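Local structure of neutral ceramidase (Pseudomonas aeruginosa, 2ZWS) at residues V238-S250 with R434-A446. The protein hydrolyses the N-acyl linkage of ceramides to give sphingosine and free fatty acid, using a zinc ion, and also catalyses the reverse synthesis. Sequence-based numbering, arbitrary orientation.
With FMT (formic acid), chain D.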
ATOM      1  N   VAL A 238      -6.634   6.216  14.193  1.00 13.34           N
ATOM      2  CA  VAL A 238      -6.258   5.628  12.903  1.00 12.84           C
ATOM      3  C   VAL A 238      -6.008   6.735  11.905  1.00 12.87           C
ATOM      4  O   VAL A 238      -6.895   7.552  11.619  1.00 13.79           O
ATOM      5  CB  VAL A 238      -7.319   4.641  12.379  1.00 13.21           C
ATOM      6  CG1 VAL A 238      -6.876   4.019  11.036  1.00 12.88           C
ATOM      7  CG2 VAL A 238      -7.591   3.537  13.435  1.00 11.52           C
ATOM      8  N   ALA A 239      -4.788   6.751  11.385  1.00 11.84           N
ATOM      9  CA  ALA A 239      -4.370   7.723  10.360  1.00 12.34           C
ATOM     10  C   ALA A 239      -3.917   6.984   9.119  1.00 12.13           C
ATOM     11  O   ALA A 239      -2.955   6.228   9.161  1.00 12.68           O
ATOM     12  CB  ALA A 239      -3.218   8.567  10.853  1.00 13.38           C
ATOM     13  N   ALA A 240      -4.631   7.198   8.024  1.00 10.95           N
ATOM     14  CA  ALA A 240      -4.225   6.641   6.715  1.00 10.49           C
ATOM     15  C   ALA A 240      -3.562   7.742   5.866  1.00 11.20           C
ATOM     16  O   ALA A 240      -4.071   8.840   5.760  1.00 12.26           O
ATOM     17  CB  ALA A 240      -5.434   6.055   5.963  1.00 12.26           C
ATOM     18  N   PHE A 241      -2.429   7.411   5.245  1.00 11.44           N
ATOM     19  CA  PHE A 241      -1.826   8.254   4.240  1.00 11.09           C
ATOM     20  C   PHE A 241      -1.972   7.547   2.906  1.00 11.00           C
ATOM     21  O   PHE A 241      -1.299   6.519   2.648  1.00 11.89           O
ATOM     22  CB  PHE A 241      -0.369   8.565   4.603  1.00 11.69           C
ATOM     23  CG  PHE A 241      -0.274   9.597   5.669  1.00 10.98           C
ATOM     24  CD1 PHE A 241      -0.515   9.231   6.988  1.00 11.26           C
ATOM     25  CD2 PHE A 241      -0.018  10.938   5.362  1.00 11.87           C
ATOM     26  CE1 PHE A 241      -0.495  10.192   8.020  1.00 13.16           C
ATOM     27  CE2 PHE A 241       0.016  11.898   6.395  1.00 12.88           C
ATOM     28  CZ  PHE A 241      -0.249  11.524   7.705  1.00 12.48           C
ATOM     29  N   ALA A 242      -2.880   8.085   2.090  1.00 10.73           N
ATOM     30  CA  ALA A 242      -3.260   7.530   0.790  1.00 11.38           C
ATOM     31  C   ALA A 242      -2.622   8.304  -0.373  1.00 11.44           C
ATOM     32  O   ALA A 242      -2.119   9.435  -0.205  1.00 12.51           O
ATOM     33  CB  ALA A 242      -4.774   7.549   0.626  1.00 11.93           C
ATOM     34  N   GLN A 243      -2.615   7.666  -1.537  1.00 12.78           N
ATOM     35  CA  GLN A 243      -2.092   8.264  -2.780  1.00 12.87           C
ATOM     36  C   GLN A 243      -3.149   9.010  -3.582  1.00 13.62           C
ATOM     37  O   GLN A 243      -4.342   8.761  -3.425  1.00 14.60           O
ATOM     38  CB  GLN A 243      -1.519   7.173  -3.706  1.00 12.49           C
ATOM     39  CG  GLN A 243      -0.304   6.478  -3.120  1.00 12.36           C
ATOM     40  CD  GLN A 243       0.956   7.309  -3.194  1.00 11.34           C
ATOM     41  OE1 GLN A 243       0.959   8.473  -3.673  1.00 12.56           O
ATOM     42  NE2 GLN A 243       2.062   6.702  -2.766  1.00 11.59           N
ATOM     43  N   THR A 244      -2.706   9.924  -4.452  1.00 14.07           N
ATOM     44  CA  THR A 244      -3.572  10.430  -5.534  1.00 13.86           C
ATOM     45  C   THR A 244      -3.013  10.013  -6.903  1.00 14.27           C
ATOM     46  O   THR A 244      -3.065   8.835  -7.256  1.00 14.79           O
ATOM     47  CB  THR A 244      -3.879  11.951  -5.430  1.00 14.48           C
ATOM     48  OG1 THR A 244      -2.674  12.712  -5.541  1.00 14.89           O
ATOM     49  CG2 THR A 244      -4.547  12.260  -4.114  1.00 14.11           C
ATOM     50  N   ASN A 245      -2.470  10.970  -7.653  1.00 13.45           N
ATOM     51  CA  ASN A 245      -1.912  10.709  -8.958  1.00 12.97           C
ATOM     52  C   ASN A 245      -0.386  10.831  -8.812  1.00 12.83           C
ATOM     53  O   ASN A 245       0.193  11.910  -8.987  1.00 13.68           O
ATOM     54  CB  ASN A 245      -2.483  11.677 -10.033  1.00 13.86           C
ATOM     55  CG  ASN A 245      -2.867  13.061  -9.473  1.00 14.26           C
ATOM     56  OD1 ASN A 245      -4.038  13.467  -9.544  1.00 14.71           O
ATOM     57  ND2 ASN A 245      -1.886  13.788  -8.937  1.00 14.13           N
ATOM     58  N   ALA A 246       0.261   9.711  -8.496  1.00 12.63           N
ATOM     59  CA  ALA A 246       1.703   9.697  -8.144  1.00 12.63           C
ATOM     60  C   ALA A 246       2.593   9.019  -9.192  1.00 13.60           C
ATOM     61  O   ALA A 246       3.782   8.779  -8.937  1.00 13.63           O
ATOM     62  CB  ALA A 246       1.886   9.010  -6.785  1.00 13.10           C
ATOM     63  N   GLY A 247       2.042   8.738 -10.371  1.00 13.40           N
ATOM     64  CA  GLY A 247       2.746   7.931 -11.360  1.00 13.65           C
ATOM     65  C   GLY A 247       4.135   8.456 -11.696  1.00 13.92           C
ATOM     66  O   GLY A 247       5.071   7.671 -11.941  1.00 14.75           O
ATOM     67  N   ASN A 248       4.275   9.780 -11.750  1.00 14.46           N
ATOM     68  CA  ASN A 248       5.557  10.365 -12.130  1.00 14.12           C
ATOM     69  C   ASN A 248       6.201  11.166 -10.997  1.00 14.70           C
ATOM     70  O   ASN A 248       7.022  12.048 -11.241  1.00 15.65           O
ATOM     71  CB  ASN A 248       5.456  11.210 -13.446  1.00 14.33           C
ATOM     72  CG  ASN A 248       4.335  12.268 -13.400  1.00 15.19           C
ATOM     73  OD1 ASN A 248       3.546  12.318 -12.444  1.00 14.29           O
ATOM     74  ND2 ASN A 248       4.285  13.139 -14.423  1.00 16.72           N
ATOM     75  N   LEU A 249       5.849  10.825  -9.747  1.00 13.96           N
ATOM     76  CA  LEU A 249       6.330  11.567  -8.579  1.00 14.44           C
ATOM     77  C   LEU A 249       7.125  10.689  -7.603  1.00 14.21           C
ATOM     78  O   LEU A 249       6.618   9.675  -7.099  1.00 14.64           O
ATOM     79  CB  LEU A 249       5.155  12.203  -7.826  1.00 14.37           C
ATOM     80  CG  LEU A 249       4.406  13.336  -8.520  1.00 16.81           C
ATOM     81  CD1 LEU A 249       3.126  13.630  -7.752  1.00 18.07           C
ATOM     82  CD2 LEU A 249       5.268  14.574  -8.512  1.00 18.43           C
ATOM     83  N   SER A 250       8.339  11.132  -7.316  1.00 14.01           N
ATOM     84  CA  SER A 250       9.250  10.485  -6.375  1.00 15.40           C
ATOM     85  C   SER A 250       9.399  11.310  -5.101  1.00 14.91           C
ATOM     86  O   SER A 250       9.144  12.532  -5.089  1.00 14.01           O
ATOM     87  CB  SER A 250      10.654  10.434  -6.986  1.00 16.77           C
ATOM     88  OG  SER A 250      10.693   9.585  -8.109  1.00 20.60           O
ATOM     89  N   ARG A 434     -18.182  19.708  -4.487  1.00 17.48           N
ATOM     90  CA  ARG A 434     -17.244  20.827  -4.439  0.70 17.88           C
ATOM     91  C   ARG A 434     -15.775  20.408  -4.408  1.00 17.67           C
ATOM     92  O   ARG A 434     -14.896  21.222  -4.618  1.00 18.00           O
ATOM     93  CB  ARG A 434     -17.558  21.725  -3.230  0.70 18.47           C
ATOM     94  CG  ARG A 434     -19.001  22.311  -3.232  0.70 20.29           C
ATOM     95  CD  ARG A 434     -19.193  23.302  -4.403  0.70 22.40           C
ATOM     96  NE  ARG A 434     -20.581  23.765  -4.576  0.70 23.61           N
ATOM     97  CZ  ARG A 434     -21.429  23.329  -5.514  0.70 24.30           C
ATOM     98  NH1 ARG A 434     -21.081  22.390  -6.399  0.70 20.25           N
ATOM     99  NH2 ARG A 434     -22.656  23.845  -5.574  0.70 26.52           N
ATOM    100  N   HIS A 435     -15.523  19.138  -4.112  1.00 17.00           N
ATOM    101  CA  HIS A 435     -14.149  18.643  -4.064  1.00 17.09           C
ATOM    102  C   HIS A 435     -14.118  17.237  -4.627  1.00 16.49           C
ATOM    103  O   HIS A 435     -14.966  16.408  -4.286  1.00 17.07           O
ATOM    104  CB  HIS A 435     -13.614  18.632  -2.631  1.00 17.74           C
ATOM    105  CG  HIS A 435     -13.664  19.969  -1.959  1.00 18.82           C
ATOM    106  ND1 HIS A 435     -12.802  20.998  -2.280  1.00 21.31           N
ATOM    107  CD2 HIS A 435     -14.481  20.449  -1.000  1.00 20.40           C
ATOM    108  CE1 HIS A 435     -13.083  22.054  -1.535  1.00 22.00           C
ATOM    109  NE2 HIS A 435     -14.102  21.747  -0.752  1.00 20.65           N
ATOM    110  N   VAL A 436     -13.175  16.990  -5.525  1.00 15.73           N
ATOM    111  CA  VAL A 436     -13.005  15.655  -6.106  1.00 15.21           C
ATOM    112  C   VAL A 436     -11.616  15.163  -5.747  1.00 15.78           C
ATOM    113  O   VAL A 436     -10.637  15.834  -6.019  1.00 15.87           O
ATOM    114  CB  VAL A 436     -13.181  15.699  -7.635  1.00 15.08           C
ATOM    115  CG1 VAL A 436     -12.915  14.334  -8.259  1.00 14.69           C
ATOM    116  CG2 VAL A 436     -14.587  16.194  -7.991  1.00 16.32           C
ATOM    117  N   VAL A 437     -11.554  14.033  -5.053  1.00 14.94           N
ATOM    118  CA  VAL A 437     -10.273  13.455  -4.654  1.00 15.41           C
ATOM    119  C   VAL A 437     -10.007  12.224  -5.529  1.00 14.27           C
ATOM    120  O   VAL A 437     -10.860  11.342  -5.629  1.00 14.63           O
ATOM    121  CB  VAL A 437     -10.284  13.022  -3.182  1.00 15.66           C
ATOM    122  CG1 VAL A 437      -8.976  12.321  -2.845  1.00 17.42           C
ATOM    123  CG2 VAL A 437     -10.455  14.236  -2.288  1.00 18.48           C
ATOM    124  N   PHE A 438      -8.841  12.186  -6.167  1.00 14.57           N
ATOM    125  CA  PHE A 438      -8.508  11.090  -7.055  1.00 13.19           C
ATOM    126  C   PHE A 438      -7.593  10.120  -6.317  1.00 13.37           C
ATOM    127  O   PHE A 438      -6.476  10.478  -6.018  1.00 15.10           O
ATOM    128  CB  PHE A 438      -7.805  11.657  -8.291  1.00 13.91           C
ATOM    129  CG  PHE A 438      -7.511  10.635  -9.336  1.00 13.31           C
ATOM    130  CD1 PHE A 438      -8.376  10.429 -10.398  1.00 17.28           C
ATOM    131  CD2 PHE A 438      -6.355   9.854  -9.251  1.00 13.63           C
ATOM    132  CE1 PHE A 438      -8.101   9.458 -11.376  1.00 17.07           C
ATOM    133  CE2 PHE A 438      -6.064   8.893 -10.231  1.00 15.22           C
ATOM    134  CZ  PHE A 438      -6.949   8.689 -11.289  1.00 15.48           C
ATOM    135  N   ASN A 439      -8.074   8.927  -5.988  1.00 12.95           N
ATOM    136  CA  ASN A 439      -7.244   7.936  -5.304  1.00 12.57           C
ATOM    137  C   ASN A 439      -6.821   6.846  -6.281  1.00 12.50           C
ATOM    138  O   ASN A 439      -7.621   5.980  -6.606  1.00 12.46           O
ATOM    139  CB  ASN A 439      -8.049   7.356  -4.118  1.00 11.44           C
ATOM    140  CG  ASN A 439      -7.181   6.612  -3.097  1.00 11.92           C
ATOM    141  OD1 ASN A 439      -6.148   5.982  -3.432  1.00 15.49           O
ATOM    142  ND2 ASN A 439      -7.606   6.666  -1.853  1.00 10.26           N
ATOM    143  N   GLY A 440      -5.585   6.917  -6.786  1.00 12.77           N
ATOM    144  CA  GLY A 440      -4.978   5.860  -7.623  1.00 13.24           C
ATOM    145  C   GLY A 440      -4.674   4.636  -6.764  1.00 12.57           C
ATOM    146  O   GLY A 440      -4.879   4.658  -5.537  1.00 13.23           O
ATOM    147  N   TYR A 441      -4.175   3.574  -7.392  1.00 12.44           N
ATOM    148  CA  TYR A 441      -3.809   2.337  -6.681  1.00 11.66           C
ATOM    149  C   TYR A 441      -5.007   1.722  -5.947  1.00 11.62           C
ATOM    150  O   TYR A 441      -4.841   1.141  -4.872  1.00 12.36           O
ATOM    151  CB  TYR A 441      -2.680   2.567  -5.666  1.00 13.38           C
ATOM    152  CG  TYR A 441      -1.496   3.313  -6.237  1.00 13.26           C
ATOM    153  CD1 TYR A 441      -0.458   2.625  -6.864  1.00 13.11           C
ATOM    154  CD2 TYR A 441      -1.429   4.710  -6.178  1.00 15.04           C
ATOM    155  CE1 TYR A 441       0.651   3.320  -7.411  1.00 14.13           C
ATOM    156  CE2 TYR A 441      -0.352   5.416  -6.717  1.00 13.59           C
ATOM    157  CZ  TYR A 441       0.677   4.717  -7.342  1.00 14.38           C
ATOM    158  OH  TYR A 441       1.706   5.445  -7.864  1.00 14.79           O
ATOM    159  N   ALA A 442      -6.199   1.826  -6.532  1.00 10.65           N
ATOM    160  CA  ALA A 442      -7.411   1.293  -5.864  1.00 10.62           C
ATOM    161  C   ALA A 442      -8.051   0.122  -6.618  1.00 10.15           C
ATOM    162  O   ALA A 442      -8.232   0.189  -7.855  1.00 11.47           O
ATOM    163  CB  ALA A 442      -8.456   2.399  -5.664  1.00 11.68           C
ATOM    164  N   ASN A 443      -8.383  -0.940  -5.869  1.00 10.01           N
ATOM    165  CA  ASN A 443      -9.200  -2.068  -6.319  1.00 10.44           C
ATOM    166  C   ASN A 443      -8.574  -3.047  -7.317  1.00 10.58           C
ATOM    167  O   ASN A 443      -8.991  -4.208  -7.354  1.00 10.50           O
ATOM    168  CB  ASN A 443     -10.582  -1.622  -6.814  1.00 10.78           C
ATOM    169  CG  ASN A 443     -11.393  -0.886  -5.754  1.00 10.58           C
ATOM    170  OD1 ASN A 443     -12.127   0.071  -6.086  1.00 14.86           O
ATOM    171  ND2 ASN A 443     -11.326  -1.343  -4.517  1.00  9.56           N
ATOM    172  N   ALA A 444      -7.611  -2.595  -8.121  1.00 10.67           N
ATOM    173  CA  ALA A 444      -6.807  -3.486  -8.978  1.00 10.72           C
ATOM    174  C   ALA A 444      -5.542  -2.736  -9.312  1.00 11.75           C
ATOM    175  O   ALA A 444      -5.371  -1.583  -8.882  1.00 11.74           O
ATOM    176  CB  ALA A 444      -7.562  -3.878 -10.243  1.00 11.92           C
ATOM    177  N   TYR A 445      -4.664  -3.367 -10.079  1.00 11.63           N
ATOM    178  CA  TYR A 445      -3.463  -2.668 -10.524  1.00 12.55           C
ATOM    179  C   TYR A 445      -3.201  -2.967 -11.975  1.00 12.39           C
ATOM    180  O   TYR A 445      -3.022  -4.116 -12.357  1.00 13.08           O
ATOM    181  CB  TYR A 445      -2.272  -3.090  -9.668  1.00 12.88           C
ATOM    182  CG  TYR A 445      -1.025  -2.357 -10.056  1.00 12.82           C
ATOM    183  CD1 TYR A 445      -0.782  -1.045  -9.621  1.00 13.25           C
ATOM    184  CD2 TYR A 445      -0.099  -2.962 -10.904  1.00 12.79           C
ATOM    185  CE1 TYR A 445       0.386  -0.359 -10.035  1.00 11.16           C
ATOM    186  CE2 TYR A 445       1.061  -2.311 -11.280  1.00 12.42           C
ATOM    187  CZ  TYR A 445       1.300  -1.005 -10.863  1.00 13.07           C
ATOM    188  OH  TYR A 445       2.437  -0.357 -11.249  1.00 13.79           O
ATOM    189  N   ALA A 446      -3.172  -1.912 -12.789  1.00 11.60           N
ATOM    190  CA  ALA A 446      -2.964  -2.072 -14.235  1.00 12.44           C
ATOM    191  C   ALA A 446      -1.894  -1.074 -14.688  1.00 12.60           C
ATOM    192  O   ALA A 446      -2.067  -0.360 -15.685  1.00 13.88           O
ATOM    193  CB  ALA A 446      -4.290  -1.875 -14.971  1.00 13.73           C
TER
HETATM  194  C   FMT D 649      -3.958  -6.929 -10.875  1.00 14.68           C
HETATM  195  O1  FMT D 649      -4.849  -6.200 -10.371  1.00 13.16           O
HETATM  196  O2  FMT D 649      -3.747  -8.113 -10.531  1.00 13.97           O
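Residues 242-247 run at 81° to residues 438-441, where Thr244 meets Asn439, and a single backbone hydrogen bond, Gly440 N to Thr244 O (3.2 Å), ties the two. This is a junction of loops leaving strands of two different sheets in the N-terminal catalytic domain; one loop leads to Ser250 and the other, through Tyr441, lines the zinc site. Beside that bond, Thr244 CA makes a CA-H...O contact of 2.9 Å with Phe438 O, a buried carbonyl that has no hydrogen-bond partner. The Phe438 ring turns its edge to Thr244 O, which lies in the ring plane 4.0 Å from Phe438 CD2. Gln243 leans across Tyr441 on its aliphatic part: Gln243 CB lies 3.5 Å from Tyr441 CD2, and the amide is turned 46° from the ring. The bend at chi2 (-76°) brings the amide to Thr96 and Val203, whose carbonyl oxygens both accept from NE2. Beyond the junction, 238-250 passes through a type I turn, Ala246 to Leu249, to Ser250, the probable nucleophile, while 434-446 continues to Tyr445, a probable substrate-binding residue. Ala246 CB sits at the edge of the Tyr441 ring, 3.7 Å from Tyr441 OH, which hydrogen-bonds the zinc ligand Glu411.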